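Local coordinates for N-acetylglucosamine 2-epimerase (Xylella fastidiosa, PDB 3GT5), which is probably an isomerase of the N-acylglucosamine 2-epimerase family, expected to interconvert sugar epimers, at residues H35-R38 / S42-N45; A181-Y186 / L257-R262; W310-S315 / D336-Y341. All blocks are in the same frame, centred on the assembly; numbering follows the deposited sequence.

Overall arrangement
The three contacts do not touch one another, and all lie within one N-acylglucosamine 2-epimerase family fold, an (alpha/alpha)6 barrel. Interaction 1 is a small beta hairpin near the surface, its centre 21 Å from the centre of the chain. Interactions 2 and 3 are buried helix contacts. Interaction 2 joins helices 172-189 and 247-263, and interaction 3 joins helices 309-326 and 329-346. Their centres are 21 Å apart and their nearest atoms about 8 Å, and Leu321 on helix 309-326 reaches Ile259 of interaction 2. Interaction 1 lies on the opposite side of the chain's centre from interaction 2, 33 Å from it and 25 Å from interaction 3, centre to centre.

Interaction 1. Residues H35-R38 / S42-N45; sequences HYFR and SIYN
Tyr36 and Tyr44 meet as an offset edge-to-face pair. The edge of the Tyr36 ring turns toward the face of Tyr44, with the planes at 70°. Tyr36 CB sits over the centre of the Tyr44 ring, 3.7 Å from its centroid, in a CH-pi contact. Over one face of the Tyr36 ring lies the Asn45 amide, with planes 24° apart, and Tyr36 CD2 lies 3.8 Å from Asn45 CB. These two side chains point the same way.

Tyr44 CG lies between its own backbone N and carbonyl carbon (chi1 72°). This turns the ring back across the first strand. Tyr44 CB then comes under one face of the Arg38 guanidinium, 3.4 Å from Arg38 NH2. Arg38 NH1 donates to Ser42 OG in the guanidinium plane at 3.1 Å, and Ser42 OG is also bonded to Asp40.

The backbone bonds are Arg38 N to Ser42 O (2.8 Å) and Tyr44 N to Tyr36 O (3.1 Å). Phe37 and Ile43 form a non-hydrogen-bonded antiparallel pair. Beyond them a water accepts a hydrogen bond from His35 N and donates to Asn45 O at 2.8 Å.

His48 binds both Tyr36 OH and Asn45 OD1, through its ring and its backbone N. Three direct hydrogen bonds span the hairpin, while Tyr36, Tyr44 and Asn45 supply packing. Tyr36 N and Asn45 N are buried without a partner in the model, which probably costs some stability.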
loop_
_atom_site.group_PDB
_atom_site.type_symbol
_atom_site.label_atom_id
_atom_site.label_comp_id
_atom_site.label_asym_id
_atom_site.label_seq_id
_atom_site.Cartn_x
_atom_site.Cartn_y
_atom_site.Cartn_z
ATOM N N HIS A 35 -15.773 7.573 -0.356
ATOM C CA HIS A 35 -14.310 7.636 -0.210
ATOM C C HIS A 35 -13.764 8.730 0.729
ATOM O O HIS A 35 -12.557 8.826 0.903
ATOM C CB HIS A 35 -13.662 7.771 -1.593
ATOM C CG HIS A 35 -13.890 6.587 -2.474
ATOM N ND1 HIS A 35 -13.546 6.573 -3.806
ATOM C CD2 HIS A 35 -14.428 5.372 -2.213
ATOM C CE1 HIS A 35 -13.846 5.397 -4.325
ATOM N NE2 HIS A 35 -14.359 4.636 -3.375
ATOM N N TYR A 36 -14.636 9.545 1.336
ATOM C CA TYR A 36 -14.190 10.647 2.183
ATOM C C TYR A 36 -14.938 10.622 3.522
ATOM O O TYR A 36 -16.169 10.833 3.559
ATOM C CB TYR A 36 -14.433 11.977 1.466
ATOM C CG TYR A 36 -13.563 12.235 0.236
ATOM C CD1 TYR A 36 -12.400 13.001 0.313
ATOM C CD2 TYR A 36 -13.925 11.742 -0.998
ATOM C CE1 TYR A 36 -11.627 13.256 -0.802
ATOM C CE2 TYR A 36 -13.157 11.977 -2.122
ATOM C CZ TYR A 36 -12.015 12.753 -2.013
ATOM O OH TYR A 36 -11.279 13.002 -3.136
ATOM N N PHE A 37 -14.211 10.312 4.596
ATOM C CA PHE A 37 -14.791 10.143 5.926
ATOM C C PHE A 37 -14.142 11.037 6.965
ATOM O O PHE A 37 -12.894 11.146 7.071
ATOM C CB PHE A 37 -14.635 8.716 6.454
ATOM C CG PHE A 37 -15.161 7.638 5.529
ATOM C CD1 PHE A 37 -16.349 6.997 5.807
ATOM C CD2 PHE A 37 -14.437 7.226 4.407
ATOM C CE1 PHE A 37 -16.829 6.014 4.973
ATOM C CE2 PHE A 37 -14.927 6.227 3.578
ATOM C CZ PHE A 37 -16.116 5.636 3.848
ATOM N N ARG A 38 -14.990 11.671 7.783
ATOM C CA ARG A 38 -14.533 12.348 8.975
ATOM C C ARG A 38 -14.207 11.386 10.126
ATOM O O ARG A 38 -14.526 10.193 10.058
ATOM C CB ARG A 38 -15.603 13.335 9.487
ATOM C CG ARG A 38 -15.949 14.425 8.522
ATOM C CD ARG A 38 -16.885 15.479 9.167
ATOM N NE ARG A 38 -17.258 16.468 8.173
ATOM C CZ ARG A 38 -18.351 16.427 7.406
ATOM N NH1 ARG A 38 -19.240 15.442 7.492
ATOM N NH2 ARG A 38 -18.557 17.401 6.523
ATOM N N SER A 42 -18.760 10.220 9.467
ATOM C CA SER A 42 -19.672 10.888 8.563
ATOM C C SER A 42 -18.979 11.125 7.215
ATOM O O SER A 42 -17.729 11.219 7.155
ATOM C CB SER A 42 -20.234 12.174 9.190
ATOM O OG SER A 42 -19.256 13.098 9.553
ATOM N N ILE A 43 -19.779 11.146 6.150
ATOM C CA ILE A 43 -19.266 11.280 4.781
ATOM C C ILE A 43 -19.224 12.759 4.404
ATOM O O ILE A 43 -20.241 13.482 4.487
ATOM C CB ILE A 43 -20.068 10.420 3.764
ATOM C CG1 ILE A 43 -19.876 8.932 4.049
ATOM C CG2 ILE A 43 -19.639 10.718 2.297
ATOM C CD1 ILE A 43 -21.080 8.209 4.439
ATOM N N TYR A 44 -18.049 13.253 4.038
ATOM C CA TYR A 44 -17.917 14.690 3.741
ATOM C C TYR A 44 -17.810 15.023 2.279
ATOM O O TYR A 44 -17.788 16.202 1.916
ATOM C CB TYR A 44 -16.769 15.319 4.545
ATOM C CG TYR A 44 -15.332 14.999 4.173
ATOM C CD1 TYR A 44 -14.673 15.689 3.153
ATOM C CD2 TYR A 44 -14.582 14.083 4.932
ATOM C CE1 TYR A 44 -13.330 15.434 2.876
ATOM C CE2 TYR A 44 -13.252 13.836 4.652
ATOM C CZ TYR A 44 -12.639 14.496 3.639
ATOM O OH TYR A 44 -11.310 14.219 3.397
ATOM N N ASN A 45 -17.723 14.000 1.430
ATOM C CA ASN A 45 -17.795 14.193 -0.010
ATOM C C ASN A 45 -18.294 12.872 -0.539
ATOM O O ASN A 45 -17.558 11.887 -0.493
ATOM C CB ASN A 45 -16.432 14.525 -0.610
ATOM C CG ASN A 45 -16.494 14.802 -2.105
ATOM O OD1 ASN A 45 -17.236 14.155 -2.857
ATOM N ND2 ASN A 45 -15.700 15.764 -2.549
HETATM O O HOH W 1 -17.041 9.730 -2.143
#

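Interaction 2. Residues A181-Y186 / L257-R262; sequences AMLAAY and LLILDR
Leu183 reaches across from helix 172-189 and divides its two methyls between two residues of helix 247-263. Leu183 CD2 meets Leu260 CD2 at 3.5 Å, a tight methyl-to-methyl contact. Leu183 CD1 meets Ile259 CG2 at 3.9 Å. The Leu183 side chain crosses that of Leu260 at about a right angle and meets that of Ile259 at a slant. There is no hydrogen bond between the segments, so the contact is purely apolar.

The torsions explain the fork. The Leu183 side chain sets out toward the other helix, with CG anti to its carbonyl carbon (chi1 -70°). Its second torsion (chi2 163°) then sets CD1 toward Ile259 and CD2 toward Leu260. Ile259 also starts toward the contact and offers CG2, the branch anti to its backbone N. Leu260 starts off to one side, and its end swings in to bring CD2 onto Leu183.

The backbones stay well apart, with Leu183 CA and Leu260 CA 7.6 Å from each other. Both segments lie within longer helices, and Ala185 N bonds to Ala181 O at 2.9 Å.

Further out, Ile259 leans on Leu321 of helix 309-326, and Leu260 on Ala202 of helix 192-211. Ala181 and Ala184 pack on helix 112-127, and Tyr186 meets the Tyr263 ring edge-to-face. Asp261 and Arg262 form salt bridges with Arg325 and Glu385, respectively.

Apolar packing of this kind joins neighbouring helices in the (alpha/alpha)6 barrel of this family. Here, helices 172-189 and 247-263 are probably two neighbours in its inner ring.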
loop_
_atom_site.group_PDB
_atom_site.type_symbol
_atom_site.label_atom_id
_atom_site.label_comp_id
_atom_site.label_asym_id
_atom_site.label_seq_id
_atom_site.Cartn_x
_atom_site.Cartn_y
_atom_site.Cartn_z
ATOM N N ALA A 181 1.134 -6.497 -5.646
ATOM C CA ALA A 181 0.005 -7.056 -6.392
ATOM C C ALA A 181 0.373 -8.361 -7.043
ATOM O O ALA A 181 -0.464 -9.274 -7.076
ATOM C CB ALA A 181 -0.535 -6.071 -7.478
ATOM N N MET A 182 1.625 -8.476 -7.519
ATOM C CA MET A 182 2.071 -9.703 -8.159
ATOM C C MET A 182 2.205 -10.849 -7.164
ATOM O O MET A 182 1.855 -11.993 -7.492
ATOM C CB MET A 182 3.340 -9.503 -8.980
ATOM C CG MET A 182 3.131 -8.678 -10.243
ATOM S SD MET A 182 1.983 -9.387 -11.511
ATOM C CE MET A 182 1.981 -7.957 -12.668
ATOM N N LEU A 183 2.647 -10.537 -5.933
ATOM C CA LEU A 183 2.656 -11.511 -4.865
ATOM C C LEU A 183 1.241 -11.994 -4.526
ATOM O O LEU A 183 1.007 -13.206 -4.391
ATOM C CB LEU A 183 3.358 -10.966 -3.626
ATOM C CG LEU A 183 4.870 -10.787 -3.709
ATOM C CD1 LEU A 183 5.412 -9.855 -2.578
ATOM C CD2 LEU A 183 5.578 -12.142 -3.724
ATOM N N ALA A 184 0.293 -11.064 -4.391
ATOM C CA ALA A 184 -1.117 -11.418 -4.174
ATOM C C ALA A 184 -1.682 -12.292 -5.312
ATOM O O ALA A 184 -2.428 -13.250 -5.054
ATOM C CB ALA A 184 -1.948 -10.178 -4.017
ATOM N N ALA A 185 -1.313 -11.956 -6.557
ATOM C CA ALA A 185 -1.788 -12.669 -7.760
ATOM C C ALA A 185 -1.277 -14.115 -7.716
ATOM O O ALA A 185 -2.020 -15.074 -8.072
ATOM C CB ALA A 185 -1.314 -11.943 -9.030
ATOM N N TYR A 186 -0.012 -14.265 -7.314
ATOM C CA TYR A 186 0.589 -15.590 -7.161
ATOM C C TYR A 186 -0.117 -16.396 -6.076
ATOM O O TYR A 186 -0.427 -17.576 -6.263
ATOM C CB TYR A 186 2.060 -15.500 -6.813
ATOM C CG TYR A 186 2.675 -16.825 -6.414
ATOM C CD1 TYR A 186 2.884 -17.816 -7.358
ATOM C CD2 TYR A 186 3.033 -17.095 -5.083
ATOM C CE1 TYR A 186 3.445 -19.055 -6.992
ATOM C CE2 TYR A 186 3.608 -18.326 -4.727
ATOM C CZ TYR A 186 3.802 -19.288 -5.685
ATOM O OH TYR A 186 4.393 -20.486 -5.317
ATOM N N LEU A 257 10.158 -8.001 0.549
ATOM C CA LEU A 257 11.291 -8.927 0.376
ATOM C C LEU A 257 11.149 -10.146 1.296
ATOM O O LEU A 257 11.545 -11.275 0.923
ATOM C CB LEU A 257 12.616 -8.226 0.693
ATOM C CG LEU A 257 12.998 -7.091 -0.228
ATOM C CD1 LEU A 257 14.318 -6.409 0.242
ATOM C CD2 LEU A 257 13.155 -7.567 -1.682
ATOM N N LEU A 258 10.617 -9.945 2.502
ATOM C CA LEU A 258 10.406 -11.068 3.429
ATOM C C LEU A 258 9.197 -11.950 3.012
ATOM O O LEU A 258 9.184 -13.149 3.292
ATOM C CB LEU A 258 10.254 -10.601 4.885
ATOM C CG LEU A 258 11.568 -10.478 5.668
ATOM C CD1 LEU A 258 12.177 -11.850 6.113
ATOM C CD2 LEU A 258 12.588 -9.704 4.917
ATOM N N ILE A 259 8.236 -11.381 2.332
ATOM C CA ILE A 259 7.141 -12.188 1.743
ATOM C C ILE A 259 7.727 -12.983 0.557
ATOM O O ILE A 259 7.457 -14.166 0.420
ATOM C CB ILE A 259 5.966 -11.330 1.305
ATOM C CG1 ILE A 259 5.316 -10.660 2.530
ATOM C CG2 ILE A 259 4.913 -12.206 0.554
ATOM C CD1 ILE A 259 4.276 -9.615 2.207
ATOM N N LEU A 260 8.579 -12.358 -0.246
ATOM C CA LEU A 260 9.234 -13.094 -1.331
ATOM C C LEU A 260 10.053 -14.259 -0.800
ATOM O O LEU A 260 10.065 -15.340 -1.403
ATOM C CB LEU A 260 10.110 -12.185 -2.165
ATOM C CG LEU A 260 9.347 -11.338 -3.177
ATOM C CD1 LEU A 260 10.163 -10.088 -3.538
ATOM C CD2 LEU A 260 9.011 -12.151 -4.456
ATOM N N ASP A 261 10.715 -14.047 0.344
ATOM C CA ASP A 261 11.610 -15.049 0.951
ATOM C C ASP A 261 10.846 -16.305 1.414
ATOM O O ASP A 261 11.429 -17.404 1.588
ATOM C CB ASP A 261 12.345 -14.392 2.113
ATOM C CG ASP A 261 13.208 -15.351 2.912
ATOM O OD1 ASP A 261 14.312 -15.701 2.455
ATOM O OD2 ASP A 261 12.791 -15.721 4.048
ATOM N N ARG A 262 9.582 -16.122 1.692
ATOM C CA ARG A 262 8.656 -17.203 2.003
ATOM C C ARG A 262 8.394 -18.138 0.804
ATOM O O ARG A 262 8.183 -19.359 0.987
ATOM C CB ARG A 262 7.360 -16.581 2.529
ATOM C CG ARG A 262 6.513 -17.403 3.428
ATOM C CD ARG A 262 5.166 -16.665 3.695
ATOM N NE ARG A 262 5.361 -15.549 4.625
ATOM C CZ ARG A 262 4.600 -14.460 4.749
ATOM N NH1 ARG A 262 3.545 -14.239 3.983
ATOM N NH2 ARG A 262 4.930 -13.563 5.659
#

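Interaction 3. Residues W310-S315 / D336-Y341; sequences WVQAES and DRLWAY
Gln312 and Ser315 face Leu338 and Tyr341 across two successive antiparallel helices of the (alpha/alpha)6 barrel, 309-326 and 329-346. The axes of the two short segments approach to 9.6 Å, with 150° between their directions. The backbones come nearest where Gln312 CA lies 6.3 Å from Leu338 CA.

The apolar contact is that of Leu338 on Ser315. Leu338 CD1 lies 3.8 Å from Ser315 CB and also touches the backbone carbonyl carbon of Ser315. Leu338 also packs on Leu316, so apolar contact continues along helix 309-326.

Loose van der Waals approaches to a polar atom come next. Gln312 bends at its second torsion (chi2 -50°), which folds its amide back beside the helix. Gln312 OE1 is equally far, 4.1 Å, from Leu338 CD2 and Tyr341 CD2. It meets the Tyr341 ring obliquely, and the amide and ring planes are 60° apart. Tyr341 CE2 lies beside Gln312 CD.

No hydrogen bond crosses between the segments. Gln312 OE1 accepts from Leu292 N, and Gln312 NE2 donates to Tyr308 O, which fixes the amide orientation. Tyr341 OH is bonded to Asn362.

Ser315 OG has two partners: Thr251 of helix 247-263 outside the segments and, within its own helix, Val311 O. Ser315 OG donates to Val311 O at 2.8 Å, nearly in line with the carbonyl bond, and the same carbonyl oxygen also accepts from Ser315 N at 3.3 Å.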
loop_
_atom_site.group_PDB
_atom_site.type_symbol
_atom_site.label_atom_id
_atom_site.label_comp_id
_atom_site.label_asym_id
_atom_site.label_seq_id
_atom_site.Cartn_x
_atom_site.Cartn_y
_atom_site.Cartn_z
ATOM N N TRP A 310 0.407 5.169 7.685
ATOM C CA TRP A 310 0.878 4.038 6.886
ATOM C C TRP A 310 2.359 3.773 7.089
ATOM O O TRP A 310 2.843 2.631 7.017
ATOM C CB TRP A 310 0.543 4.239 5.414
ATOM C CG TRP A 310 1.328 5.334 4.695
ATOM C CD1 TRP A 310 0.932 6.604 4.480
ATOM C CD2 TRP A 310 2.619 5.199 4.091
ATOM N NE1 TRP A 310 1.911 7.296 3.785
ATOM C CE2 TRP A 310 2.937 6.445 3.502
ATOM C CE3 TRP A 310 3.529 4.143 3.983
ATOM C CZ2 TRP A 310 4.121 6.675 2.813
ATOM C CZ3 TRP A 310 4.741 4.367 3.308
ATOM C CH2 TRP A 310 5.021 5.636 2.728
ATOM N N VAL A 311 3.125 4.835 7.381
ATOM C CA VAL A 311 4.552 4.682 7.742
ATOM C C VAL A 311 4.787 3.822 8.994
ATOM O O VAL A 311 5.632 2.940 9.019
ATOM C CB VAL A 311 5.217 6.093 7.872
ATOM C CG1 VAL A 311 6.681 5.981 8.220
ATOM C CG2 VAL A 311 5.012 6.844 6.506
ATOM N N GLN A 312 3.979 4.061 10.017
ATOM C CA GLN A 312 4.085 3.281 11.212
ATOM C C GLN A 312 3.646 1.829 10.947
ATOM O O GLN A 312 4.284 0.907 11.416
ATOM C CB GLN A 312 3.247 3.898 12.331
ATOM C CG GLN A 312 3.206 5.417 12.409
ATOM C CD GLN A 312 4.552 6.124 12.373
ATOM O OE1 GLN A 312 5.498 5.731 13.042
ATOM N NE2 GLN A 312 4.617 7.217 11.617
ATOM N N ALA A 313 2.561 1.675 10.202
ATOM C CA ALA A 313 1.937 0.349 9.942
ATOM C C ALA A 313 2.896 -0.560 9.116
ATOM O O ALA A 313 3.100 -1.716 9.417
ATOM C CB ALA A 313 0.580 0.564 9.228
ATOM N N GLU A 314 3.441 -0.025 8.039
ATOM C CA GLU A 314 4.294 -0.817 7.148
ATOM C C GLU A 314 5.555 -1.235 7.914
ATOM O O GLU A 314 6.092 -2.342 7.731
ATOM C CB GLU A 314 4.684 -0.034 5.885
ATOM C CG GLU A 314 3.529 0.196 4.915
ATOM C CD GLU A 314 2.938 -1.097 4.320
ATOM O OE1 GLU A 314 3.674 -2.120 4.172
ATOM O OE2 GLU A 314 1.736 -1.110 3.987
ATOM N N SER A 315 6.016 -0.328 8.797
ATOM C CA SER A 315 7.197 -0.571 9.540
ATOM C C SER A 315 7.010 -1.660 10.593
ATOM O O SER A 315 7.903 -2.481 10.811
ATOM C CB SER A 315 7.767 0.718 10.138
ATOM O OG SER A 315 8.078 1.625 9.094
ATOM N N ASP A 336 7.235 -3.509 19.054
ATOM C CA ASP A 336 6.563 -3.072 20.274
ATOM C C ASP A 336 6.547 -1.561 20.393
ATOM O O ASP A 336 5.547 -0.992 20.764
ATOM C CB ASP A 336 7.242 -3.649 21.534
ATOM C CG ASP A 336 7.037 -5.158 21.720
ATOM O OD1 ASP A 336 6.205 -5.834 21.062
ATOM O OD2 ASP A 336 7.744 -5.692 22.602
ATOM N N ARG A 337 7.640 -0.893 20.069
ATOM C CA ARG A 337 7.648 0.571 20.196
ATOM C C ARG A 337 6.810 1.274 19.132
ATOM O O ARG A 337 6.195 2.332 19.390
ATOM C CB ARG A 337 9.084 1.144 20.333
ATOM C CG ARG A 337 9.945 1.249 19.110
ATOM C CD ARG A 337 11.305 1.988 19.464
ATOM N NE ARG A 337 12.115 1.284 20.477
ATOM C CZ ARG A 337 13.022 0.306 20.269
ATOM N NH1 ARG A 337 13.326 -0.154 19.062
ATOM N NH2 ARG A 337 13.662 -0.226 21.305
ATOM N N LEU A 338 6.769 0.688 17.931
ATOM C CA LEU A 338 5.930 1.217 16.864
ATOM C C LEU A 338 4.469 1.103 17.276
ATOM O O LEU A 338 3.702 2.046 17.125
ATOM C CB LEU A 338 6.202 0.481 15.527
ATOM C CG LEU A 338 7.502 0.965 14.855
ATOM C CD1 LEU A 338 7.985 -0.065 13.833
ATOM C CD2 LEU A 338 7.341 2.300 14.176
ATOM N N TRP A 339 4.080 -0.068 17.782
ATOM C CA TRP A 339 2.692 -0.204 18.249
ATOM C C TRP A 339 2.391 0.719 19.447
ATOM O O TRP A 339 1.305 1.262 19.512
ATOM C CB TRP A 339 2.358 -1.654 18.611
ATOM C CG TRP A 339 1.716 -2.425 17.543
ATOM C CD1 TRP A 339 2.158 -3.587 16.980
ATOM C CD2 TRP A 339 0.465 -2.134 16.928
ATOM N NE1 TRP A 339 1.263 -4.019 16.031
ATOM C CE2 TRP A 339 0.213 -3.150 15.984
ATOM C CE3 TRP A 339 -0.487 -1.123 17.098
ATOM C CZ2 TRP A 339 -0.942 -3.162 15.208
ATOM C CZ3 TRP A 339 -1.609 -1.122 16.316
ATOM C CH2 TRP A 339 -1.835 -2.137 15.383
ATOM N N ALA A 340 3.330 0.856 20.385
ATOM C CA ALA A 340 3.102 1.719 21.546
ATOM C C ALA A 340 2.837 3.139 21.097
ATOM O O ALA A 340 1.922 3.793 21.585
ATOM C CB ALA A 340 4.258 1.667 22.505
ATOM N N TYR A 341 3.650 3.635 20.150
ATOM C CA TYR A 341 3.372 4.945 19.550
ATOM C C TYR A 341 1.993 5.043 18.861
ATOM O O TYR A 341 1.191 5.965 19.066
ATOM C CB TYR A 341 4.466 5.299 18.545
ATOM C CG TYR A 341 4.136 6.569 17.851
ATOM C CD1 TYR A 341 4.269 7.790 18.505
ATOM C CD2 TYR A 341 3.622 6.579 16.571
ATOM C CE1 TYR A 341 3.910 8.949 17.893
ATOM C CE2 TYR A 341 3.240 7.745 15.950
ATOM C CZ TYR A 341 3.386 8.941 16.617
ATOM O OH TYR A 341 3.000 10.149 16.032
#